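Local coordinates for protein leucine--tRNA ligase (Agrobacterium radiobacter, PDB 5AH5) that probably charges tRNA(Leu) with leucine at the expense of ATP, as a class I aminoacyl-tRNA synthetase that carries a bound zinc ion, at residues Y130-Q135 against Q444-L449; L139-K144 against H545-I550; I147-T152 against R185-F190; I429-E434 against A481-T486; G436-A441 against A471-C476. All blocks are in the same frame, centred on the assembly; numbering follows the deposited sequence.

Interaction 1: Y130-Q135 against Q444-L449; sequences YVLAQQ and QLPILL
Q135 reaches out of helix 128-143 to the backbone of I447. From its CB the chain leaves with CG anti to the carbonyl carbon (chi1 -71°) and runs extended beyond it, which brings CD to 3.6 Å from I447 N. At the tip the two amide atoms divide the work. OE1 accepts the I447 N-H on an in-plane lone pair, with OE1 to N 2.8 Å, and also lies 3.4 Å from P446 CB. NE2 donates to I447 O over 2.9 Å, again onto a lone pair, with the acceptor slightly tilted from the amide plane. A second partner of NE2, the carbonyl of P426, helps fix the amide flip.

One turn away the helix offers apolar atoms. V131 CG1 stands 4.0 Å from P446 CB, their side chains crossing at about a right angle. L132 CD1 reaches L445 CB at 3.6 Å. The peptide bond before P446 is cis, and the ring carbon CB turns inward among V131, L132 and Q135. The Q135 amide thus grips both the N-H and the C=O of I447, much as a peptide edge would, and joins helix 128-143 of the class I synthetase to the extended loop that follows strand 438-439.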
# COMPACT_ATOMS: atom_id res chain seq x y z
N TYR B 130 1.94 6.78 22.03
CA TYR B 130 1.07 6.15 21.02
C TYR B 130 0.01 5.31 21.63
O TYR B 130 -1.19 5.38 21.25
CB TYR B 130 1.93 5.34 20.05
CG TYR B 130 1.23 5.11 18.74
CD1 TYR B 130 0.36 4.05 18.58
CD2 TYR B 130 1.47 5.94 17.64
CE1 TYR B 130 -0.26 3.80 17.36
CE2 TYR B 130 0.82 5.73 16.41
CZ TYR B 130 -0.02 4.68 16.26
OH TYR B 130 -0.64 4.46 15.06
N VAL B 131 0.37 4.54 22.67
CA VAL B 131 -0.64 3.74 23.37
C VAL B 131 -1.77 4.59 23.94
O VAL B 131 -2.96 4.25 23.83
CB VAL B 131 0.07 2.94 24.52
CG1 VAL B 131 -0.91 2.27 25.43
CG2 VAL B 131 0.99 1.90 23.93
N LEU B 132 -1.40 5.70 24.57
CA LEU B 132 -2.42 6.68 25.12
C LEU B 132 -3.40 7.10 24.01
O LEU B 132 -4.67 6.91 24.07
CB LEU B 132 -1.65 7.93 25.71
CG LEU B 132 -2.53 9.15 26.11
CD1 LEU B 132 -3.66 8.76 27.07
CD2 LEU B 132 -1.67 10.24 26.74
N ALA B 133 -2.82 7.56 22.91
CA ALA B 133 -3.66 7.91 21.76
C ALA B 133 -4.55 6.81 21.28
O ALA B 133 -5.77 7.00 21.08
CB ALA B 133 -2.79 8.43 20.64
N GLN B 134 -4.03 5.59 21.16
CA GLN B 134 -4.86 4.53 20.61
C GLN B 134 -5.92 4.09 21.56
O GLN B 134 -7.03 3.72 21.15
CB GLN B 134 -3.96 3.34 20.24
CG GLN B 134 -4.66 2.26 19.45
CD GLN B 134 -3.66 1.46 18.59
OE1 GLN B 134 -3.11 2.00 17.63
NE2 GLN B 134 -3.41 0.22 18.96
N GLN B 135 -5.61 4.14 22.87
CA GLN B 135 -6.59 3.76 23.90
C GLN B 135 -7.72 4.76 23.89
O GLN B 135 -8.88 4.37 23.96
CB GLN B 135 -5.92 3.58 25.25
CG GLN B 135 -5.05 2.33 25.29
CD GLN B 135 -4.26 2.15 26.60
OE1 GLN B 135 -4.00 3.10 27.35
NE2 GLN B 135 -3.89 0.92 26.85
N GLN B 444 -6.76 7.63 34.11
CA GLN B 444 -5.89 6.45 34.27
C GLN B 444 -5.07 6.08 33.04
O GLN B 444 -4.09 5.33 33.16
CB GLN B 444 -6.70 5.21 34.69
CG GLN B 444 -6.61 4.93 36.17
CD GLN B 444 -7.12 6.10 36.91
OE1 GLN B 444 -8.30 6.46 36.78
NE2 GLN B 444 -6.23 6.76 37.65
N LEU B 445 -5.44 6.62 31.88
CA LEU B 445 -4.71 6.35 30.64
C LEU B 445 -3.32 6.91 30.58
O LEU B 445 -3.07 8.00 31.08
CB LEU B 445 -5.54 6.78 29.43
CG LEU B 445 -6.90 6.08 29.32
CD1 LEU B 445 -7.66 6.53 28.11
CD2 LEU B 445 -6.82 4.57 29.36
N PRO B 446 -2.36 6.19 29.99
CA PRO B 446 -2.50 4.91 29.35
C PRO B 446 -2.37 3.72 30.29
O PRO B 446 -1.60 3.78 31.23
CB PRO B 446 -1.29 4.88 28.38
CG PRO B 446 -0.27 5.63 29.14
CD PRO B 446 -1.02 6.74 29.84
N ILE B 447 -3.08 2.62 29.98
CA ILE B 447 -2.77 1.31 30.56
C ILE B 447 -1.56 0.72 29.82
O ILE B 447 -1.64 0.33 28.63
CB ILE B 447 -3.98 0.38 30.51
CG1 ILE B 447 -5.19 1.01 31.22
CG2 ILE B 447 -3.64 -0.95 31.16
CD1 ILE B 447 -4.86 1.69 32.54
N LEU B 448 -0.43 0.76 30.48
CA LEU B 448 0.80 0.19 29.99
C LEU B 448 0.99 -1.28 30.39
O LEU B 448 0.54 -1.70 31.46
CB LEU B 448 1.99 0.99 30.49
CG LEU B 448 1.95 2.48 30.08
CD1 LEU B 448 3.24 3.10 30.58
CD2 LEU B 448 1.80 2.60 28.54
N LEU B 449 1.74 -2.00 29.56
CA LEU B 449 2.10 -3.36 29.85
C LEU B 449 2.89 -3.45 31.12
O LEU B 449 3.74 -2.61 31.33
CB LEU B 449 2.98 -3.92 28.74
CG LEU B 449 2.24 -4.19 27.43
CD1 LEU B 449 3.23 -4.60 26.35
CD2 LEU B 449 1.11 -5.18 27.59

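Interaction 2: L139-K144 against H545-I550; sequences LDLYRK and HDLGYI
D140 has CG anti to its backbone N (chi1 -163°), while Y549 has CG anti to its carbonyl carbon (chi1 -67°), and the two side chains reach toward each other tip to tip. The Y549 hydroxyl donates to D140 OD2, which lies at the edge of the tyrosine ring with the carboxylate turned 62° from the ring plane. The modelled OH to OD2 distance, 2.4 Å, is very short and its exact value doubtful. OD2 also accepts from a water at 2.9 Å, which bonds weakly to L547 O. The other oxygen, OD1, uses its syn lone pair for K144 NZ at 2.8 Å, a salt bridge across one turn at the end of helix 128-143.

The facing chain is itself a helix end: helix 533-546 closes in a Schellman motif, with G548 at positive phi and its N bonded to H545 O at 2.9 Å. Just before that glycine, L547 sends its two methyls to different neighbours. CD1 meets L141 CD1 at 3.9 Å, the two side chains crossing at about a right angle, and CD2 lies 4.0 Å from K144 CG, where the leucine and the lysine slide past each other in opposite directions. Behind this layer L141 also packs on V543 of helix 533-546.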
# COMPACT_ATOMS: atom_id res chain seq x y z
N LEU B 139 -11.58 3.80 22.99
CA LEU B 139 -12.74 4.12 23.88
C LEU B 139 -13.78 4.97 23.19
O LEU B 139 -15.00 4.78 23.40
CB LEU B 139 -12.28 4.75 25.20
CG LEU B 139 -11.54 3.73 26.06
CD1 LEU B 139 -10.97 4.39 27.30
CD2 LEU B 139 -12.45 2.57 26.46
N ASP B 140 -13.33 5.87 22.32
CA ASP B 140 -14.30 6.62 21.45
C ASP B 140 -15.09 5.69 20.54
O ASP B 140 -16.35 5.70 20.53
CB ASP B 140 -13.61 7.77 20.74
CG ASP B 140 -14.58 8.80 20.18
OD1 ASP B 140 -15.72 8.93 20.68
OD2 ASP B 140 -14.20 9.47 19.20
N LEU B 141 -14.41 4.78 19.86
CA LEU B 141 -15.12 3.84 18.99
C LEU B 141 -16.02 2.90 19.78
O LEU B 141 -17.11 2.50 19.29
CB LEU B 141 -14.14 3.04 18.12
CG LEU B 141 -13.71 3.74 16.80
CD1 LEU B 141 -12.91 5.03 16.96
CD2 LEU B 141 -12.91 2.72 16.00
N TYR B 142 -15.57 2.50 20.98
CA TYR B 142 -16.41 1.72 21.90
C TYR B 142 -17.67 2.49 22.33
O TYR B 142 -18.76 1.96 22.17
CB TYR B 142 -15.61 1.28 23.13
CG TYR B 142 -16.42 0.49 24.15
CD1 TYR B 142 -17.05 -0.72 23.83
CD2 TYR B 142 -16.54 0.96 25.44
CE1 TYR B 142 -17.80 -1.43 24.77
CE2 TYR B 142 -17.28 0.28 26.39
CZ TYR B 142 -17.90 -0.90 26.06
OH TYR B 142 -18.57 -1.52 27.06
N ARG B 143 -17.54 3.71 22.84
CA ARG B 143 -18.75 4.55 23.13
C ARG B 143 -19.73 4.75 21.97
O ARG B 143 -20.92 4.78 22.18
CB ARG B 143 -18.38 5.94 23.66
CG ARG B 143 -17.71 5.88 25.02
CD ARG B 143 -17.70 7.20 25.78
NE ARG B 143 -17.22 6.96 27.16
CZ ARG B 143 -17.95 6.43 28.16
NH1 ARG B 143 -19.23 6.06 27.99
NH2 ARG B 143 -17.40 6.26 29.37
N LYS B 144 -19.24 4.87 20.74
CA LYS B 144 -20.13 5.09 19.60
C LYS B 144 -20.62 3.80 18.96
O LYS B 144 -21.22 3.84 17.90
CB LYS B 144 -19.46 5.95 18.51
CG LYS B 144 -18.81 7.24 19.00
CD LYS B 144 -19.80 8.33 19.34
CE LYS B 144 -19.29 9.24 20.46
NZ LYS B 144 -18.14 10.08 20.03
N HIS B 545 -13.41 9.99 10.01
CA HIS B 545 -14.10 11.06 9.26
C HIS B 545 -15.49 11.26 9.87
O HIS B 545 -15.78 12.32 10.45
CB HIS B 545 -14.16 10.70 7.77
CG HIS B 545 -14.89 11.68 6.92
ND1 HIS B 545 -15.46 11.32 5.72
CD2 HIS B 545 -15.14 12.99 7.06
CE1 HIS B 545 -16.02 12.37 5.16
NE2 HIS B 545 -15.83 13.40 5.95
N ASP B 546 -16.30 10.22 9.86
CA ASP B 546 -17.64 10.32 10.45
C ASP B 546 -17.64 10.82 11.90
O ASP B 546 -18.56 11.52 12.28
CB ASP B 546 -18.37 8.99 10.45
CG ASP B 546 -18.54 8.39 9.10
OD1 ASP B 546 -18.37 9.07 8.05
OD2 ASP B 546 -18.82 7.18 9.08
N LEU B 547 -16.61 10.51 12.69
CA LEU B 547 -16.61 10.97 14.08
C LEU B 547 -15.98 12.33 14.28
O LEU B 547 -15.86 12.74 15.41
CB LEU B 547 -15.85 9.99 14.96
CG LEU B 547 -16.31 8.55 14.99
CD1 LEU B 547 -15.43 7.82 16.00
CD2 LEU B 547 -17.76 8.42 15.35
N GLY B 548 -15.51 13.00 13.22
CA GLY B 548 -15.04 14.39 13.36
C GLY B 548 -13.55 14.61 13.47
O GLY B 548 -13.10 15.76 13.52
N TYR B 549 -12.74 13.54 13.49
CA TYR B 549 -11.31 13.79 13.63
C TYR B 549 -10.67 14.44 12.38
O TYR B 549 -9.67 15.19 12.48
CB TYR B 549 -10.59 12.50 13.93
CG TYR B 549 -10.93 11.89 15.30
CD1 TYR B 549 -12.04 11.08 15.46
CD2 TYR B 549 -10.16 12.16 16.42
CE1 TYR B 549 -12.37 10.55 16.68
CE2 TYR B 549 -10.48 11.64 17.67
CZ TYR B 549 -11.59 10.83 17.78
OH TYR B 549 -11.95 10.24 18.95
N ILE B 550 -11.22 14.09 11.22
CA ILE B 550 -10.69 14.52 9.97
C ILE B 550 -11.82 14.83 9.03
O ILE B 550 -12.92 14.41 9.28
CB ILE B 550 -9.79 13.45 9.34
CG1 ILE B 550 -10.53 12.11 9.23
CG2 ILE B 550 -8.55 13.28 10.16
CD1 ILE B 550 -9.71 10.97 8.68
O HOH W 1 -16.16 11.50 18.53

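Interaction 3: I147-T152 against R185-F190; sequences IYRDDT and RTPQWF
The Y148 ring takes F190 CB over one face, 3.6 Å above its plane and offset toward the rim, and the W189 indole similarly takes R149 CD, a CH-pi contact. These groups line the two faces of an antiparallel pair, 147-151 and 185-190, running at 170°, the latter part of the longer strand 182-191. Carbonyl oxygens of Y148 and D150 lie at the edge of the F190 ring. The Y148 and F190 rings are nearly parallel but slid apart, hardly overlapping. P187 CB sits over a face of the R149 guanidinium, 3.4 Å from NH2.

The polar ends have partners beyond the two strands: N414 for Y148 OH, D483 for W189 NE1. Y148 with F190 and D150 with Q188 are hydrogen-bonded pairs, each held by two bonds; Q188 N to D150 O is 2.8 Å. The ladder slackens at T152, where T152 N to T186 O is a weak 3.4 Å. At that end D151 OD1 stands 3.6 Å from R185 NH1, well out of the guanidinium plane, a salt bridge of charges alone.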
# COMPACT_ATOMS: atom_id res chain seq x y z
N ILE B 147 -16.82 -0.29 18.07
CA ILE B 147 -16.15 -1.41 18.68
C ILE B 147 -17.11 -2.03 19.68
O ILE B 147 -17.74 -1.32 20.51
CB ILE B 147 -14.82 -1.03 19.36
CG1 ILE B 147 -13.74 -0.77 18.28
CG2 ILE B 147 -14.34 -2.14 20.32
CD1 ILE B 147 -12.45 -0.18 18.79
N TYR B 148 -17.16 -3.37 19.65
CA TYR B 148 -18.03 -4.14 20.50
C TYR B 148 -17.47 -5.52 20.86
O TYR B 148 -16.57 -6.08 20.20
CB TYR B 148 -19.37 -4.25 19.80
CG TYR B 148 -19.33 -5.12 18.55
CD1 TYR B 148 -19.56 -6.48 18.65
CD2 TYR B 148 -19.08 -4.58 17.28
CE1 TYR B 148 -19.54 -7.30 17.57
CE2 TYR B 148 -19.04 -5.42 16.18
CZ TYR B 148 -19.29 -6.78 16.33
OH TYR B 148 -19.29 -7.70 15.30
N ARG B 149 -18.02 -6.09 21.93
CA ARG B 149 -17.63 -7.39 22.43
C ARG B 149 -18.66 -8.37 22.06
O ARG B 149 -19.82 -8.08 22.16
CB ARG B 149 -17.48 -7.37 23.95
CG ARG B 149 -16.56 -8.48 24.45
CD ARG B 149 -15.92 -8.14 25.77
NE ARG B 149 -15.18 -9.26 26.33
CZ ARG B 149 -15.66 -10.14 27.19
NH1 ARG B 149 -16.94 -10.08 27.63
NH2 ARG B 149 -14.87 -11.10 27.64
N ASP B 150 -18.26 -9.57 21.63
CA ASP B 150 -19.23 -10.56 21.25
C ASP B 150 -18.67 -11.93 21.50
O ASP B 150 -17.46 -12.12 21.45
CB ASP B 150 -19.58 -10.38 19.77
CG ASP B 150 -20.79 -11.23 19.31
OD1 ASP B 150 -21.69 -11.54 20.11
OD2 ASP B 150 -20.84 -11.56 18.11
N ASP B 151 -19.56 -12.88 21.75
CA ASP B 151 -19.22 -14.28 22.06
C ASP B 151 -19.67 -15.08 20.86
O ASP B 151 -20.82 -15.53 20.80
CB ASP B 151 -19.93 -14.76 23.34
CG ASP B 151 -19.40 -16.11 23.89
OD1 ASP B 151 -18.66 -16.86 23.21
OD2 ASP B 151 -19.74 -16.42 25.06
N THR B 152 -18.75 -15.25 19.90
CA THR B 152 -19.07 -15.87 18.62
C THR B 152 -17.85 -16.53 18.01
O THR B 152 -16.76 -16.56 18.62
CB THR B 152 -19.65 -14.84 17.62
OG1 THR B 152 -19.97 -15.51 16.39
CG2 THR B 152 -18.66 -13.70 17.35
N ARG B 185 -15.57 -20.57 19.47
CA ARG B 185 -16.49 -19.57 20.02
C ARG B 185 -15.92 -19.05 21.36
O ARG B 185 -15.51 -19.84 22.20
CB ARG B 185 -17.86 -20.24 20.21
CG ARG B 185 -19.05 -19.31 20.38
CD ARG B 185 -20.34 -20.13 20.26
NE ARG B 185 -21.55 -19.32 20.43
CZ ARG B 185 -22.02 -18.88 21.61
NH1 ARG B 185 -21.38 -19.14 22.75
NH2 ARG B 185 -23.13 -18.16 21.64
N THR B 186 -15.88 -17.73 21.54
CA THR B 186 -15.16 -17.09 22.66
C THR B 186 -15.56 -15.63 22.69
O THR B 186 -15.80 -15.06 21.62
CB THR B 186 -13.61 -16.98 22.46
OG1 THR B 186 -13.07 -18.10 21.75
CG2 THR B 186 -12.90 -16.84 23.75
N PRO B 187 -15.54 -15.00 23.87
CA PRO B 187 -15.85 -13.55 23.88
C PRO B 187 -14.64 -12.75 23.43
O PRO B 187 -13.52 -12.95 23.97
CB PRO B 187 -16.23 -13.25 25.35
CG PRO B 187 -16.31 -14.56 26.04
CD PRO B 187 -15.52 -15.57 25.23
N GLN B 188 -14.83 -11.91 22.41
CA GLN B 188 -13.71 -11.22 21.79
C GLN B 188 -14.16 -9.84 21.39
O GLN B 188 -15.39 -9.54 21.35
CB GLN B 188 -13.24 -11.98 20.57
CG GLN B 188 -12.64 -13.34 20.83
CD GLN B 188 -11.30 -13.32 21.53
OE1 GLN B 188 -10.44 -12.47 21.30
NE2 GLN B 188 -11.11 -14.30 22.39
N TRP B 189 -13.16 -8.99 21.13
CA TRP B 189 -13.40 -7.64 20.65
C TRP B 189 -13.35 -7.62 19.12
O TRP B 189 -12.53 -8.33 18.49
CB TRP B 189 -12.42 -6.63 21.24
CG TRP B 189 -12.63 -6.46 22.72
CD1 TRP B 189 -11.97 -7.12 23.70
CD2 TRP B 189 -13.54 -5.58 23.37
NE1 TRP B 189 -12.41 -6.71 24.91
CE2 TRP B 189 -13.39 -5.77 24.75
CE3 TRP B 189 -14.50 -4.66 22.92
CZ2 TRP B 189 -14.14 -5.06 25.70
CZ3 TRP B 189 -15.23 -3.96 23.80
CH2 TRP B 189 -15.06 -4.17 25.23
N PHE B 190 -14.23 -6.77 18.56
CA PHE B 190 -14.46 -6.63 17.14
C PHE B 190 -14.65 -5.16 16.78
O PHE B 190 -15.05 -4.34 17.65
CB PHE B 190 -15.77 -7.31 16.76
CG PHE B 190 -15.75 -8.77 16.95
CD1 PHE B 190 -15.30 -9.60 15.96
CD2 PHE B 190 -16.19 -9.33 18.15
CE1 PHE B 190 -15.29 -10.99 16.15
CE2 PHE B 190 -16.19 -10.67 18.34
CZ PHE B 190 -15.73 -11.51 17.34
O HOH W 2 -13.20 -10.30 25.04

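Interaction 4: I429-E434 against A481-T486; sequences IIHCSE and ARDPDT. With ZN (zinc ion), chain H.
H431 and A481 form a hydrogen-bonded antiparallel pair that joins strands 425-432 and 479-482 beside a four-cysteine zinc site. Among the backbone bonds, H431 N to A481 O is the shortest at 2.6 Å, A481 N returns to H431 O, and D483 N reaches I429 O over 3.0 Å from above the carbonyl plane.

Side-chain bonds centre on D483. H431 NE2 donates to D483 OD2 over 2.8 Å, nearly straight at 168° and in the plane of the imidazole, yet arriving 40° above the carboxylate plane. The W189 indole N-H makes OD2 an acceptor of two donors. The other oxygen, OD1, accepts D485 N at 2.9 Å in an Asx turn. A water further ties I429 O to R482 NH1.

Van der Waals contact is lighter: the I430 CG2 methyl lies 3.7 Å from the carbonyl oxygen A481 O, beside a CA-H...O contact from I430 CA to that oxygen at 3.4 Å. In the metal shell, C432 has its sulphur anti to the backbone N (chi1 176°), with SG 2.4 Å from zinc.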
# COMPACT_ATOMS: atom_id res chain seq x y z
N ILE B 429 -10.10 -1.45 29.10
CA ILE B 429 -11.40 -1.90 29.59
C ILE B 429 -11.19 -2.62 30.93
O ILE B 429 -10.13 -3.27 31.17
CB ILE B 429 -12.05 -2.84 28.59
CG1 ILE B 429 -12.36 -2.07 27.30
CG2 ILE B 429 -13.33 -3.47 29.15
CD1 ILE B 429 -13.59 -1.20 27.36
N ILE B 430 -12.11 -2.38 31.86
CA ILE B 430 -12.15 -3.09 33.10
C ILE B 430 -13.40 -3.94 33.14
O ILE B 430 -14.44 -3.48 32.82
CB ILE B 430 -12.10 -2.12 34.28
CG1 ILE B 430 -10.66 -1.52 34.33
CG2 ILE B 430 -12.39 -2.87 35.60
CD1 ILE B 430 -10.45 -0.34 35.27
N HIS B 431 -13.28 -5.21 33.53
CA HIS B 431 -14.44 -6.08 33.64
C HIS B 431 -14.85 -6.25 35.12
O HIS B 431 -14.04 -6.72 35.97
CB HIS B 431 -14.13 -7.45 33.04
CG HIS B 431 -13.78 -7.41 31.58
ND1 HIS B 431 -14.68 -7.75 30.61
CD2 HIS B 431 -12.62 -7.11 30.95
CE1 HIS B 431 -14.08 -7.68 29.43
NE2 HIS B 431 -12.84 -7.31 29.61
N CYS B 432 -16.10 -5.89 35.39
CA CYS B 432 -16.63 -5.81 36.74
C CYS B 432 -17.74 -6.82 36.83
O CYS B 432 -18.63 -6.81 36.00
CB CYS B 432 -17.21 -4.42 37.06
SG CYS B 432 -17.97 -4.38 38.74
N SER B 433 -17.69 -7.69 37.85
CA SER B 433 -18.77 -8.68 38.05
C SER B 433 -20.14 -8.01 38.26
O SER B 433 -21.13 -8.47 37.71
CB SER B 433 -18.42 -9.69 39.16
OG SER B 433 -17.82 -9.07 40.29
N GLU B 434 -20.19 -6.89 38.99
CA GLU B 434 -21.42 -6.05 39.10
C GLU B 434 -21.77 -5.38 37.75
O GLU B 434 -22.73 -5.76 37.09
CB GLU B 434 -21.30 -4.95 40.20
CG GLU B 434 -20.88 -5.37 41.63
CD GLU B 434 -20.48 -4.17 42.52
OE1 GLU B 434 -21.11 -3.08 42.41
OE2 GLU B 434 -19.54 -4.30 43.35
N ALA B 481 -11.37 -6.64 37.12
CA ALA B 481 -10.24 -7.19 36.38
C ALA B 481 -10.00 -6.42 35.05
O ALA B 481 -10.95 -6.03 34.40
CB ALA B 481 -10.49 -8.68 36.13
N ARG B 482 -8.75 -6.19 34.70
CA ARG B 482 -8.44 -5.58 33.39
C ARG B 482 -8.80 -6.57 32.31
O ARG B 482 -8.91 -7.76 32.57
CB ARG B 482 -6.98 -5.23 33.28
CG ARG B 482 -6.60 -4.18 34.23
CD ARG B 482 -5.27 -3.61 33.84
NE ARG B 482 -4.88 -2.65 34.81
CZ ARG B 482 -5.47 -1.46 34.99
NH1 ARG B 482 -6.48 -1.05 34.23
NH2 ARG B 482 -5.00 -0.66 35.94
N ASP B 483 -9.01 -6.08 31.10
CA ASP B 483 -9.11 -6.97 29.96
C ASP B 483 -7.78 -7.69 29.81
O ASP B 483 -6.75 -7.05 29.85
CB ASP B 483 -9.46 -6.20 28.68
CG ASP B 483 -9.89 -7.13 27.57
OD1 ASP B 483 -9.04 -7.83 26.99
OD2 ASP B 483 -11.11 -7.23 27.36
N PRO B 484 -7.79 -9.04 29.69
CA PRO B 484 -6.52 -9.77 29.58
C PRO B 484 -5.83 -9.75 28.17
O PRO B 484 -4.73 -10.32 28.04
CB PRO B 484 -6.94 -11.20 29.93
CG PRO B 484 -8.36 -11.31 29.39
CD PRO B 484 -8.95 -9.95 29.59
N ASP B 485 -6.47 -9.13 27.18
CA ASP B 485 -6.03 -9.21 25.75
C ASP B 485 -5.49 -7.87 25.25
O ASP B 485 -5.76 -6.80 25.88
CB ASP B 485 -7.17 -9.67 24.85
CG ASP B 485 -7.57 -11.13 25.13
OD1 ASP B 485 -6.77 -11.85 25.77
OD2 ASP B 485 -8.67 -11.55 24.71
N THR B 486 -4.71 -7.96 24.16
CA THR B 486 -4.10 -6.81 23.54
C THR B 486 -4.65 -6.57 22.14
O THR B 486 -5.34 -7.43 21.54
CB THR B 486 -2.59 -6.88 23.59
OG1 THR B 486 -2.09 -8.04 22.90
CG2 THR B 486 -2.11 -6.85 25.02
ZN ZN H . -18.49 -2.05 39.09
O HOH W 3 -7.44 -2.20 31.91

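Interaction 5: G436-A441 against A471-C476; sequences GTIPVA and AKCPQC. With ZN (zinc ion), chain H.
I438 and P474 carry the tight part of this contact, their side chains sliding past each other in opposite directions. CG2 of I438, anti to the backbone N, lies 3.6 Å from P474 CD. P474 CG also touches the backbone, 3.4 Å from P439 O. No hydrogen bond spans the two segments; the contact between them is van der Waals.

Toward the outside the contact thins. Q475, on an exposed turn, crosses I438 at about a right angle and brings its NE2 to 3.7 Å from I438 CD1, a brush of an amide against a methyl. At the other end A441 N comes no nearer than 4.5 Å to P474 CG. P474 is itself solvent-exposed, although I430 of strand 425-432 also lies against it.

Inward from this pairing CG1 of I438, anti to the carbonyl carbon (chi1 -55°), only packs against C473 SG; the metal bonds order 471-476 itself. C473 SG binds zinc at 2.3 Å and C476 SG at 2.6 Å, the two sulphurs set by different first torsions: anti to the backbone N in C473, between N and the carbonyl carbon in C476. C476 N also donates to C473 SG in a nearly straight bond of 167°. C432 and C435 complete the metal shell. The turn C473-P474-Q475-C476, with this N-H to sulphur bond, resembles a zinc knuckle within a Cys4 site built from two CxxC pairs.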
# COMPACT_ATOMS: atom_id res chain seq x y z
N GLY B 436 -20.33 -5.00 34.59
CA GLY B 436 -20.02 -5.45 33.21
C GLY B 436 -18.75 -4.79 32.67
O GLY B 436 -17.78 -4.59 33.42
N THR B 437 -18.74 -4.44 31.37
CA THR B 437 -17.50 -3.98 30.73
C THR B 437 -17.45 -2.46 30.87
O THR B 437 -18.34 -1.76 30.43
CB THR B 437 -17.38 -4.44 29.24
OG1 THR B 437 -18.30 -3.70 28.44
CG2 THR B 437 -17.68 -5.93 29.10
N ILE B 438 -16.40 -1.94 31.48
CA ILE B 438 -16.33 -0.51 31.77
C ILE B 438 -15.06 0.09 31.23
O ILE B 438 -13.97 -0.45 31.47
CB ILE B 438 -16.40 -0.25 33.31
CG1 ILE B 438 -17.65 -0.92 33.90
CG2 ILE B 438 -16.39 1.25 33.62
CD1 ILE B 438 -18.97 -0.30 33.46
N PRO B 439 -15.19 1.26 30.59
CA PRO B 439 -14.02 1.96 30.15
C PRO B 439 -13.13 2.37 31.29
O PRO B 439 -13.62 2.81 32.32
CB PRO B 439 -14.59 3.23 29.46
CG PRO B 439 -15.93 2.86 29.04
CD PRO B 439 -16.43 1.87 30.06
N VAL B 440 -11.83 2.24 31.10
CA VAL B 440 -10.89 2.87 32.00
C VAL B 440 -11.15 4.37 31.88
O VAL B 440 -11.36 4.89 30.77
CB VAL B 440 -9.44 2.54 31.61
CG1 VAL B 440 -8.43 3.41 32.32
CG2 VAL B 440 -9.14 1.07 31.90
N ALA B 441 -11.06 5.06 32.99
CA ALA B 441 -11.25 6.51 33.03
C ALA B 441 -10.07 7.18 32.37
O ALA B 441 -8.93 6.76 32.55
CB ALA B 441 -11.36 6.99 34.50
N ALA B 471 -7.84 -4.31 39.30
CA ALA B 471 -8.28 -2.96 39.00
C ALA B 471 -9.58 -2.59 39.74
O ALA B 471 -10.49 -3.42 39.91
CB ALA B 471 -8.51 -2.83 37.51
N LYS B 472 -9.69 -1.34 40.14
CA LYS B 472 -10.96 -0.84 40.65
C LYS B 472 -11.94 -0.59 39.51
O LYS B 472 -11.58 0.00 38.50
CB LYS B 472 -10.75 0.46 41.46
CG LYS B 472 -9.84 0.33 42.69
CD LYS B 472 -10.21 -0.83 43.59
CE LYS B 472 -9.35 -0.83 44.84
NZ LYS B 472 -9.56 -2.08 45.61
N CYS B 473 -13.16 -1.06 39.67
CA CYS B 473 -14.20 -0.71 38.74
C CYS B 473 -14.41 0.81 38.81
O CYS B 473 -14.67 1.36 39.90
CB CYS B 473 -15.49 -1.41 39.09
SG CYS B 473 -16.80 -0.83 38.02
N PRO B 474 -14.27 1.52 37.66
CA PRO B 474 -14.42 3.01 37.69
C PRO B 474 -15.86 3.50 37.89
O PRO B 474 -16.05 4.67 38.19
CB PRO B 474 -13.90 3.47 36.32
CG PRO B 474 -13.33 2.24 35.66
CD PRO B 474 -13.96 1.04 36.31
N GLN B 475 -16.85 2.63 37.69
CA GLN B 475 -18.25 2.91 37.99
C GLN B 475 -18.58 2.72 39.50
O GLN B 475 -18.91 3.69 40.19
CB GLN B 475 -19.13 2.05 37.11
CG GLN B 475 -20.59 2.44 37.14
CD GLN B 475 -21.35 1.86 35.97
OE1 GLN B 475 -22.10 0.90 36.12
NE2 GLN B 475 -21.13 2.44 34.78
N CYS B 476 -18.46 1.49 40.02
CA CYS B 476 -18.83 1.23 41.43
C CYS B 476 -17.70 1.41 42.45
O CYS B 476 -17.97 1.66 43.61
CB CYS B 476 -19.44 -0.16 41.58
SG CYS B 476 -18.24 -1.51 41.62
ZN ZN H . -18.49 -2.05 39.09

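The five contacts gather on one side of the chain's centre. Interactions 1 and 2 share helix 128-143, their centres 17 Å apart, and tie it to a loop after strand 438-439 and to the end of helix 533-546. Strand 147-151 follows that helix and enters interaction 3, in the same antiparallel sheet as interactions 4 and 5. Those two lie closest, 8 Å between centres, and share the zinc ion; strands 425-432 and 438-439 are neighbours, as are 479-482 and 470-472. Along the chain interaction 3 closes before 4 opens, and 4 encloses 5. Sequence-distant parts of the synthetase thus meet around one helix and sheet, with zinc at the outer edge.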